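Local coordinates for protein F420-reducing hydrogenase, subunit beta (Methanothermobacter marburgensis, PDB 4OMF) that carries FAD and an iron-sulfur cluster in the hydrogenase that reduces coenzyme F420 with hydrogen, and probably passes electrons to F420 through the flavin, at residues F146-E149 with S154-L157. Residues are numbered along the deposited sequence; the frame is centred on the assembly and turned at random.
Sequences FICE and SMEL
I147 faces M155 where helix 140-150 ends and the chain doubles back toward strand 160-164, and the two side chains cross at about a right angle. From CB outward, M155 bends at chi2 (-58°) and chi3 (-63°), which folds the side chain back toward I147 and C148 instead of letting it run straight on. CG goes to the sulfur of C148, 3.9 Å from SG. The thioether sulfur comes next and lies against I147, with SD 3.6 Å from CD1 and 3.8 Å from CG2, cradled between the two branches. At the tip, CE closes on the same I147 CD1 at 3.8 Å.

The other branch of I147 has a second neighbour: CG2 stands anti to the backbone N (CG1 at chi1 -70°), which brings it to the carbonyl of S154, 3.5 Å from O. C148 SG covers the start of the turn, 3.8 Å from S154 CA. Replacing I147 by alanine takes away both branches, and would probably open a gap beside SD and CE of M155 and leave the thioether less firmly fixed. Around this patch, V158 also packs on I147, while Y140 and Q144 of the helix and W55 touch M155. No hydrogen bond joins the two segments, though a backbone bond between I147 and V153 ties the same return; the side chains add apolar and sulfur packing that depends on fit.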
ATOM      1  N   PHE C 146      18.045  25.879  15.300  1.00 17.85           N
ATOM      2  CA  PHE C 146      18.039  27.004  16.231  1.00 18.18           C
ATOM      3  C   PHE C 146      19.073  26.790  17.328  1.00 22.25           C
ATOM      4  O   PHE C 146      19.886  27.668  17.602  1.00 20.50           O
ATOM      5  CB  PHE C 146      16.658  27.203  16.875  1.00 20.08           C
ATOM      6  CG  PHE C 146      15.528  27.366  15.885  1.00 21.52           C
ATOM      7  CD1 PHE C 146      14.223  27.133  16.270  1.00 22.64           C
ATOM      8  CD2 PHE C 146      15.772  27.765  14.583  1.00 17.55           C
ATOM      9  CE1 PHE C 146      13.176  27.277  15.367  1.00 25.41           C
ATOM     10  CE2 PHE C 146      14.733  27.898  13.681  1.00 17.93           C
ATOM     11  CZ  PHE C 146      13.439  27.659  14.073  1.00 19.42           C
ATOM     12  N   ILE C 147      19.037  25.604  17.939  1.00 19.13           N
ATOM     13  CA  ILE C 147      19.732  25.351  19.213  1.00 18.71           C
ATOM     14  C   ILE C 147      21.169  24.850  19.034  1.00 22.04           C
ATOM     15  O   ILE C 147      22.084  25.347  19.684  1.00 20.14           O
ATOM     16  CB  ILE C 147      18.920  24.334  20.057  1.00 20.91           C
ATOM     17  CG1 ILE C 147      17.631  24.999  20.555  1.00 21.89           C
ATOM     18  CG2 ILE C 147      19.756  23.766  21.210  1.00 22.21           C
ATOM     19  CD1 ILE C 147      16.553  24.030  21.011  1.00 21.29           C
ATOM     20  N   CYS C 148      21.361  23.885  18.135  1.00 21.46           N
ATOM     21  CA  CYS C 148      22.675  23.285  17.931  1.00 20.20           C
ATOM     22  C   CYS C 148      23.558  24.067  16.969  1.00 24.96           C
ATOM     23  O   CYS C 148      24.780  24.044  17.098  1.00 29.05           O
ATOM     24  CB  CYS C 148      22.537  21.845  17.433  1.00 19.83           C
ATOM     25  SG  CYS C 148      21.553  20.778  18.492  1.00 25.87           S
ATOM     26  N   GLU C 149      22.946  24.736  15.997  1.00 19.53           N
ATOM     27  CA  GLU C 149      23.719  25.406  14.953  1.00 25.97           C
ATOM     28  C   GLU C 149      23.779  26.910  15.227  1.00 26.28           C
ATOM     29  O   GLU C 149      24.861  27.442  15.443  1.00 25.08           O
ATOM     30  CB  GLU C 149      23.125  25.129  13.568  1.00 22.50           C
ATOM     31  CG  GLU C 149      22.935  23.642  13.281  1.00 22.27           C
ATOM     32  CD  GLU C 149      24.246  22.880  13.113  1.00 26.04           C
ATOM     33  OE1 GLU C 149      24.272  21.685  13.454  1.00 31.53           O
ATOM     34  OE2 GLU C 149      25.238  23.456  12.620  1.00 25.66           O
ATOM     35  N   SER C 154      23.511  22.488  22.508  1.00 23.95           N
ATOM     36  CA  SER C 154      22.918  21.229  22.040  1.00 20.95           C
ATOM     37  C   SER C 154      21.586  21.012  22.733  1.00 24.41           C
ATOM     38  O   SER C 154      21.254  21.715  23.681  1.00 22.83           O
ATOM     39  CB  SER C 154      23.839  20.050  22.304  1.00 22.33           C
ATOM     40  OG  SER C 154      23.899  19.752  23.697  1.00 25.38           O
ATOM     41  N   MET C 155      20.828  20.030  22.268  1.00 21.11           N
ATOM     42  CA  MET C 155      19.492  19.815  22.801  1.00 25.33           C
ATOM     43  C   MET C 155      19.599  19.434  24.288  1.00 23.30           C
ATOM     44  O   MET C 155      18.767  19.833  25.110  1.00 22.29           O
ATOM     45  CB  MET C 155      18.754  18.744  21.977  1.00 19.87           C
ATOM     46  CG  MET C 155      18.597  19.126  20.495  1.00 22.02           C
ATOM     47  SD  MET C 155      17.712  20.691  20.232  1.00 25.76           S
ATOM     48  CE  MET C 155      16.110  20.294  20.908  1.00 26.78           C
ATOM     49  N   GLU C 156      20.652  18.704  24.634  1.00 22.08           N
ATOM     50  CA  GLU C 156      20.832  18.226  25.991  1.00 22.87           C
ATOM     51  C   GLU C 156      21.152  19.362  26.967  1.00 21.57           C
ATOM     52  O   GLU C 156      20.865  19.252  28.156  1.00 26.35           O
ATOM     53  CB  GLU C 156      21.938  17.155  26.010  1.00 27.34           C
ATOM     54  CG  GLU C 156      22.249  16.534  27.362  1.00 39.96           C
ATOM     55  CD  GLU C 156      23.465  15.609  27.309  1.00 42.11           C
ATOM     56  OE1 GLU C 156      24.408  15.893  26.529  1.00 44.58           O
ATOM     57  OE2 GLU C 156      23.471  14.598  28.047  1.00 42.50           O
ATOM     58  N   LEU C 157      21.761  20.447  26.474  1.00 20.07           N
ATOM     59  CA  LEU C 157      22.076  21.604  27.325  1.00 20.99           C
ATOM     60  C   LEU C 157      20.870  22.509  27.590  1.00 22.08           C
ATOM     61  O   LEU C 157      20.941  23.385  28.447  1.00 20.43           O
ATOM     62  CB  LEU C 157      23.202  22.445  26.704  1.00 20.89           C
ATOM     63  CG  LEU C 157      24.634  22.112  27.146  1.00 21.69           C
ATOM     64  CD1 LEU C 157      24.990  20.695  26.764  1.00 25.05           C
ATOM     65  CD2 LEU C 157      25.612  23.088  26.521  1.00 22.07           C
TER